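Local coordinates for DNA repair protein RAD14 (PDB 5A3D) that binds specifically to damaged DNA during nucleotide excision repair, with two copies of this DNA-binding domain sitting on a kinked duplex, at residues E47-T52 against E85-A90; F62-K67 against Q79-C84. All coordinates share one frame; numbering follows the deposited sequence.

Contact 1: E47-T52 against E85-A90; sequences EDYFLT and EVEAFA
Tyr49 packs its ring against Val86, Glu87 and Ala90 on helix 83-94. The tightest touch is Tyr49 CD2 to Val86 CG1, 3.2 Å apart, the two side chains crossing at about a right angle. Farther round the ring, Tyr49 CD1 reaches Ala90 CB at 3.6 Å, and CE1 passes close to CA and CB of Glu87. Val86 CG1 lies anti to the backbone N (chi1 -179°), the setting in which this branch meets both Tyr49 and Leu51. At the phenol end, Tyr49 OH makes a weak hydrogen bond to Glu87 OE1 at 3.5 Å; its stronger polar partner is Arg83, one turn earlier on the same helix. An alanine at Tyr49 would probably leave a gap beside Val86 CG1 and deprive Arg83 of its hydroxyl partner. Leu51 adds a second apolar patch: its CD1 is 3.9 Å from Val86 CG1, while CD2 meets Phe89 CD2 at the edge of the phenyl ring, in its plane, at 3.7 Å. Between Tyr49 and Leu51, Phe50 leaves helix 42-49 with a positive phi of 56°, the turn that brings Leu51 back to helix 83-94. Further along that helix, Trp94 NE1 and Lys93 NZ hydrogen-bond to the carbonyl oxygens of Tyr49 and Phe50. Thr52 then caps helix 53-56 and packs on a phosphate of the bound DNA. The arrangement is a small apolar core joining the C-terminal end of helix 42-49 to the middle of helix 83-94, in the helical part of the XPA-family DNA-binding domain.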
loop_
_atom_site.group_PDB
_atom_site.type_symbol
_atom_site.label_atom_id
_atom_site.label_comp_id
_atom_site.label_asym_id
_atom_site.label_seq_id
_atom_site.Cartn_x
_atom_site.Cartn_y
_atom_site.Cartn_z
ATOM N N GLU B 47 1.271 -4.770 17.423
ATOM C CA GLU B 47 1.372 -5.981 18.257
ATOM C C GLU B 47 0.441 -5.980 19.462
ATOM O O GLU B 47 -0.169 -6.991 19.743
ATOM C CB GLU B 47 2.815 -6.149 18.742
ATOM C CG GLU B 47 3.792 -6.684 17.717
ATOM C CD GLU B 47 5.229 -6.694 18.278
ATOM O OE1 GLU B 47 5.402 -6.152 19.386
ATOM O OE2 GLU B 47 6.181 -7.159 17.600
ATOM N N ASP B 48 0.354 -4.861 20.173
ATOM C CA ASP B 48 -0.386 -4.757 21.424
ATOM C C ASP B 48 -1.875 -4.453 21.244
ATOM O O ASP B 48 -2.705 -4.936 22.016
ATOM C CB ASP B 48 0.198 -3.669 22.327
ATOM C CG ASP B 48 1.601 -3.993 22.810
ATOM O OD1 ASP B 48 2.098 -5.126 22.518
ATOM O OD2 ASP B 48 2.215 -3.044 23.425
ATOM N N TYR B 49 -2.220 -3.655 20.246
ATOM C CA TYR B 49 -3.582 -3.170 20.118
ATOM C C TYR B 49 -4.296 -3.566 18.823
ATOM O O TYR B 49 -5.423 -3.108 18.553
ATOM C CB TYR B 49 -3.606 -1.644 20.301
ATOM C CG TYR B 49 -3.257 -1.243 21.712
ATOM C CD1 TYR B 49 -4.165 -1.383 22.744
ATOM C CD2 TYR B 49 -2.020 -0.718 22.007
ATOM C CE1 TYR B 49 -3.842 -0.994 24.038
ATOM C CE2 TYR B 49 -1.676 -0.386 23.321
ATOM C CZ TYR B 49 -2.589 -0.477 24.312
ATOM O OH TYR B 49 -2.283 -0.114 25.637
ATOM N N PHE B 50 -3.589 -4.322 18.007
ATOM C CA PHE B 50 -4.054 -4.776 16.709
ATOM C C PHE B 50 -4.479 -3.635 15.807
ATOM O O PHE B 50 -5.467 -3.735 15.085
ATOM C CB PHE B 50 -5.110 -5.841 16.909
ATOM C CG PHE B 50 -4.671 -6.925 17.860
ATOM C CD1 PHE B 50 -3.570 -7.713 17.589
ATOM C CD2 PHE B 50 -5.355 -7.132 19.044
ATOM C CE1 PHE B 50 -3.154 -8.699 18.466
ATOM C CE2 PHE B 50 -4.954 -8.116 19.939
ATOM C CZ PHE B 50 -3.821 -8.886 19.654
ATOM N N LEU B 51 -3.721 -2.532 15.830
ATOM C CA LEU B 51 -4.072 -1.382 14.980
ATOM C C LEU B 51 -3.366 -1.595 13.689
ATOM O O LEU B 51 -2.293 -2.184 13.679
ATOM C CB LEU B 51 -3.709 0.009 15.618
ATOM C CG LEU B 51 -4.418 0.199 16.985
ATOM C CD1 LEU B 51 -4.148 1.620 17.491
ATOM C CD2 LEU B 51 -5.908 -0.102 17.016
ATOM N N THR B 52 -3.935 -1.079 12.605
ATOM C CA THR B 52 -3.304 -1.242 11.243
ATOM C C THR B 52 -2.516 -0.090 10.767
ATOM O O THR B 52 -2.585 1.001 11.328
ATOM C CB THR B 52 -4.395 -1.443 10.191
ATOM O OG1 THR B 52 -5.141 -0.235 10.076
ATOM C CG2 THR B 52 -5.285 -2.515 10.616
ATOM N N GLU B 85 -3.901 7.593 23.931
ATOM C CA GLU B 85 -4.549 7.743 22.579
ATOM C C GLU B 85 -4.791 6.423 21.868
ATOM O O GLU B 85 -5.897 6.087 21.388
ATOM C CB GLU B 85 -3.676 8.622 21.707
ATOM C CG GLU B 85 -3.810 10.062 22.047
ATOM C CD GLU B 85 -3.075 10.992 21.086
ATOM O OE1 GLU B 85 -2.625 10.570 19.989
ATOM O OE2 GLU B 85 -3.010 12.227 21.452
ATOM N N VAL B 86 -3.705 5.649 21.804
ATOM C CA VAL B 86 -3.680 4.298 21.232
ATOM C C VAL B 86 -4.780 3.400 21.861
ATOM O O VAL B 86 -5.533 2.740 21.152
ATOM C CB VAL B 86 -2.264 3.663 21.403
ATOM C CG1 VAL B 86 -2.262 2.279 20.790
ATOM C CG2 VAL B 86 -1.286 4.480 20.584
ATOM N N GLU B 87 -4.809 3.363 23.170
ATOM C CA GLU B 87 -5.719 2.516 23.879
ATOM C C GLU B 87 -7.164 2.963 23.665
ATOM O O GLU B 87 -8.058 2.157 23.492
ATOM C CB GLU B 87 -5.341 2.538 25.358
ATOM C CG GLU B 87 -6.177 1.661 26.184
ATOM C CD GLU B 87 -5.656 1.664 27.615
ATOM O OE1 GLU B 87 -4.754 0.801 27.871
ATOM O OE2 GLU B 87 -6.164 2.525 28.394
ATOM N N ALA B 88 -7.385 4.262 23.714
ATOM C CA ALA B 88 -8.740 4.824 23.578
ATOM C C ALA B 88 -9.316 4.435 22.237
ATOM O O ALA B 88 -10.480 4.075 22.146
ATOM C CB ALA B 88 -8.674 6.333 23.694
ATOM N N PHE B 89 -8.510 4.530 21.173
ATOM C CA PHE B 89 -8.916 4.098 19.826
ATOM C C PHE B 89 -9.142 2.577 19.719
ATOM O O PHE B 89 -10.108 2.118 19.116
ATOM C CB PHE B 89 -7.858 4.549 18.786
ATOM C CG PHE B 89 -8.253 4.209 17.370
ATOM C CD1 PHE B 89 -9.125 5.063 16.644
ATOM C CD2 PHE B 89 -7.922 2.962 16.821
ATOM C CE1 PHE B 89 -9.528 4.728 15.362
ATOM C CE2 PHE B 89 -8.359 2.622 15.550
ATOM C CZ PHE B 89 -9.161 3.500 14.831
ATOM N N ALA B 90 -8.211 1.813 20.271
ATOM C CA ALA B 90 -8.254 0.389 20.259
ATOM C C ALA B 90 -9.479 -0.189 20.960
ATOM O O ALA B 90 -10.080 -1.152 20.460
ATOM C CB ALA B 90 -7.002 -0.145 20.892
#

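Contact 2: F62-K67 against Q79-C84; sequences FHRLEK and QLFVRC. With nucleotides of chain D.
Leu80 O takes a hydrogen bond from Leu65 N at 3.0 Å, in the carbonyl plane, and a CA-H...O contact from Arg64 CA at 3.3 Å. The return bond, Leu80 N to Leu65 O at 2.9 Å, completes this antiparallel hydrogen-bonded pair. Glu66 and Gln79 form a non-hydrogen-bonded pair with carboxylate and amide planes nearly parallel; Glu66 OE2 lies 2.9 Å from Gln79 NE2, and OE1 forms a salt bridge with Arg77. Arg64, its CG between the backbone N and the carbonyl carbon (chi1 65°), runs side by side with Phe81: CB sits over one ring face, toward the rim, and NE comes within 3.6 Å of Phe81 CE2, the guanidinium plane standing 79° from the ring and NH2 hydrogen-bonding to Leu56 O. Phe81 turns its edge toward the face of Phe62 (offset edge-to-face, centroids 5.9 Å apart). One water joins His63 O to Val82 N. Gln79 N gives OP1 of DG3 of chain D a nearly straight bond of 2.8 Å (174°), while Leu80 CD1 packs on the guanine of DG1. The hairpin meets phosphate through a main-chain N-H and a base through an apolar methyl, consistent with recognition largely independent of base sequence.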
loop_
_atom_site.group_PDB
_atom_site.type_symbol
_atom_site.label_atom_id
_atom_site.label_comp_id
_atom_site.label_asym_id
_atom_site.label_seq_id
_atom_site.Cartn_x
_atom_site.Cartn_y
_atom_site.Cartn_z
ATOM N N PHE B 62 -4.067 10.308 15.379
ATOM C CA PHE B 62 -3.074 10.207 16.508
ATOM C C PHE B 62 -2.021 11.263 16.406
ATOM O O PHE B 62 -1.448 11.531 15.299
ATOM C CB PHE B 62 -2.335 8.874 16.473
ATOM C CG PHE B 62 -3.216 7.683 16.661
ATOM C CD1 PHE B 62 -3.868 7.451 17.839
ATOM C CD2 PHE B 62 -3.495 6.828 15.606
ATOM C CE1 PHE B 62 -4.696 6.340 17.977
ATOM C CE2 PHE B 62 -4.244 5.706 15.769
ATOM C CZ PHE B 62 -4.919 5.475 16.958
ATOM N N HIS B 63 -1.582 11.740 17.558
ATOM C CA HIS B 63 -0.377 12.568 17.582
ATOM C C HIS B 63 0.746 11.592 17.505
ATOM O O HIS B 63 0.556 10.390 17.821
ATOM C CB HIS B 63 -0.263 13.435 18.813
ATOM C CG HIS B 63 -1.315 14.498 18.912
ATOM N ND1 HIS B 63 -2.520 14.298 19.565
ATOM C CD2 HIS B 63 -1.329 15.781 18.489
ATOM C CE1 HIS B 63 -3.252 15.403 19.489
ATOM N NE2 HIS B 63 -2.548 16.313 18.833
ATOM N N ARG B 64 1.892 12.026 17.019
ATOM C CA ARG B 64 3.017 11.141 17.056
ATOM C C ARG B 64 4.338 11.945 17.079
ATOM O O ARG B 64 4.411 13.037 16.547
ATOM C CB ARG B 64 3.065 10.158 15.895
ATOM C CG ARG B 64 3.261 10.725 14.515
ATOM C CD ARG B 64 3.060 9.635 13.389
ATOM N NE ARG B 64 1.661 9.118 13.134
ATOM C CZ ARG B 64 0.508 9.767 13.341
ATOM N NH1 ARG B 64 0.482 11.067 13.693
ATOM N NH2 ARG B 64 -0.641 9.153 13.150
ATOM N N LEU B 65 5.312 11.374 17.737
ATOM C CA LEU B 65 6.674 11.833 17.722
ATOM C C LEU B 65 7.504 10.931 16.831
ATOM O O LEU B 65 7.554 9.744 17.046
ATOM C CB LEU B 65 7.207 11.704 19.113
ATOM C CG LEU B 65 8.525 12.429 19.603
ATOM C CD1 LEU B 65 9.330 11.820 20.773
ATOM C CD2 LEU B 65 9.283 13.457 18.837
ATOM N N GLU B 66 8.280 11.535 15.939
ATOM C CA GLU B 66 9.230 10.763 15.128
ATOM C C GLU B 66 10.635 10.964 15.576
ATOM O O GLU B 66 11.055 12.101 15.998
ATOM C CB GLU B 66 9.019 11.114 13.662
ATOM C CG GLU B 66 7.769 10.441 13.200
ATOM C CD GLU B 66 7.551 10.438 11.712
ATOM O OE1 GLU B 66 8.407 11.034 11.000
ATOM O OE2 GLU B 66 6.483 9.836 11.299
ATOM N N LYS B 67 11.413 9.900 15.478
ATOM C CA LYS B 67 12.843 9.945 15.761
ATOM C C LYS B 67 13.616 9.117 14.776
ATOM O O LYS B 67 13.023 8.280 14.068
ATOM C CB LYS B 67 13.079 9.381 17.157
ATOM C CG LYS B 67 12.064 9.901 18.184
ATOM C CD LYS B 67 12.706 10.724 19.215
ATOM C CE LYS B 67 13.533 11.887 18.765
ATOM N NZ LYS B 67 13.467 12.947 19.869
ATOM N N GLN B 79 8.424 5.773 14.940
ATOM C CA GLN B 79 7.181 6.525 15.267
ATOM C C GLN B 79 6.655 6.126 16.664
ATOM O O GLN B 79 6.497 4.964 16.917
ATOM C CB GLN B 79 6.116 6.308 14.205
ATOM C CG GLN B 79 6.589 6.845 12.807
ATOM C CD GLN B 79 5.610 6.542 11.693
ATOM O OE1 GLN B 79 4.607 5.875 11.891
ATOM N NE2 GLN B 79 5.872 7.102 10.508
ATOM N N LEU B 80 6.469 7.107 17.530
ATOM C CA LEU B 80 6.123 6.915 18.935
ATOM C C LEU B 80 4.720 7.537 19.143
ATOM O O LEU B 80 4.455 8.694 18.808
ATOM C CB LEU B 80 7.134 7.474 19.882
ATOM C CG LEU B 80 8.592 6.913 19.725
ATOM C CD1 LEU B 80 9.532 7.673 20.612
ATOM C CD2 LEU B 80 8.536 5.467 20.100
ATOM N N PHE B 81 3.900 6.751 19.737
ATOM C CA PHE B 81 2.448 7.061 19.996
ATOM C C PHE B 81 2.242 7.015 21.542
ATOM O O PHE B 81 2.921 6.215 22.209
ATOM C CB PHE B 81 1.544 6.064 19.329
ATOM C CG PHE B 81 1.665 6.057 17.857
ATOM C CD1 PHE B 81 2.700 5.351 17.261
ATOM C CD2 PHE B 81 0.767 6.758 17.048
ATOM C CE1 PHE B 81 2.788 5.275 15.868
ATOM C CE2 PHE B 81 0.925 6.713 15.641
ATOM C CZ PHE B 81 1.938 5.968 15.065
ATOM N N VAL B 82 1.324 7.841 22.035
ATOM C CA VAL B 82 1.064 7.882 23.519
ATOM C C VAL B 82 -0.004 6.825 23.828
ATOM O O VAL B 82 -1.076 6.723 23.161
ATOM C CB VAL B 82 0.795 9.297 24.141
ATOM C CG1 VAL B 82 -0.519 9.925 23.743
ATOM C CG2 VAL B 82 0.949 9.252 25.665
ATOM N N ARG B 83 0.288 6.072 24.879
ATOM C CA ARG B 83 -0.552 4.963 25.220
ATOM C C ARG B 83 -2.009 5.391 25.339
ATOM O O ARG B 83 -2.854 4.693 24.824
ATOM C CB ARG B 83 -0.087 4.179 26.436
ATOM C CG ARG B 83 -1.033 3.014 26.627
ATOM C CD ARG B 83 -0.706 2.134 27.784
ATOM N NE ARG B 83 0.598 1.589 27.876
ATOM C CZ ARG B 83 0.970 0.488 27.249
ATOM N NH1 ARG B 83 0.103 -0.115 26.426
ATOM N NH2 ARG B 83 2.198 -0.002 27.439
ATOM N N CYS B 84 -2.299 6.509 26.010
ATOM C CA CYS B 84 -3.711 6.816 26.276
ATOM C C CYS B 84 -4.518 6.997 24.943
ATOM O O CYS B 84 -5.653 6.630 24.890
ATOM C CB CYS B 84 -3.848 8.018 27.211
ATOM S SG CYS B 84 -3.071 9.548 26.664
ATOM P P DG D 3 8.734 1.569 14.714
ATOM O OP1 DG D 3 8.188 2.941 14.953
ATOM O OP2 DG D 3 8.000 0.403 15.165
ATOM O "O5'" DG D 3 9.009 1.415 13.148
ATOM C "C5'" DG D 3 9.794 2.386 12.460
ATOM C "C4'" DG D 3 9.585 2.237 10.967
ATOM O "O4'" DG D 3 10.265 1.056 10.474
ATOM C "C3'" DG D 3 8.142 2.105 10.504
ATOM O "O3'" DG D 3 8.243 2.873 9.313
ATOM C "C2'" DG D 3 7.960 0.598 10.365
ATOM C "C1'" DG D 3 9.346 0.125 9.938
ATOM N N9 DG D 3 9.773 -1.208 10.361
ATOM C C8 DG D 3 9.599 -1.804 11.585
ATOM N N7 DG D 3 10.174 -2.971 11.674
ATOM C C5 DG D 3 10.730 -3.172 10.419
ATOM C C6 DG D 3 11.482 -4.252 9.917
ATOM O O6 DG D 3 11.784 -5.302 10.484
ATOM N N1 DG D 3 11.842 -4.052 8.587
ATOM C C2 DG D 3 11.563 -2.924 7.856
ATOM N N2 DG D 3 12.041 -2.893 6.603
ATOM N N3 DG D 3 10.908 -1.886 8.332
ATOM C C4 DG D 3 10.528 -2.074 9.612
ATOM O "O5'" DG D 1 17.102 -0.781 21.378
ATOM C "C5'" DG D 1 16.271 0.330 20.972
ATOM C "C4'" DG D 1 14.844 0.086 21.415
ATOM O "O4'" DG D 1 14.375 0.719 22.634
ATOM C "C3'" DG D 1 13.679 -0.012 20.428
ATOM O "O3'" DG D 1 13.363 -1.390 20.115
ATOM C "C2'" DG D 1 12.538 0.723 21.122
ATOM C "C1'" DG D 1 13.136 1.362 22.379
ATOM N N9 DG D 1 13.380 2.793 22.233
ATOM C C8 DG D 1 14.383 3.410 21.522
ATOM N N7 DG D 1 14.302 4.713 21.547
ATOM C C5 DG D 1 13.154 4.972 22.287
ATOM C C6 DG D 1 12.551 6.207 22.651
ATOM O O6 DG D 1 12.915 7.358 22.369
ATOM N N1 DG D 1 11.414 6.010 23.430
ATOM C C2 DG D 1 10.911 4.786 23.799
ATOM N N2 DG D 1 9.807 4.806 24.561
ATOM N N3 DG D 1 11.447 3.626 23.442
ATOM C C4 DG D 1 12.568 3.795 22.710
HETATM O O HOH W 1 -0.489 8.917 19.974
#

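Downstream of the zinc-binding N-terminal part, the chain reaches 47-52 at the end of helix 42-49, the first half of contact 1. It then runs through helix 53-56 to 62-67, turns through the hairpin loop and returns along 79-84, which closes contact 2. The next residues, 85-90, return to 47-52 and close contact 1, so contact 2, whose two halves both lie between, is nested inside it. Helix 83-94 serves both, and the two meet where Arg83 reaches Tyr49, His63 reaches Glu85, and Val86 packs on Phe81. Together they fasten the DNA-touching hairpin and helix 42-49 to helix 83-94, while Tyr49 and Phe50 also touch Leu100 of helix 96-113.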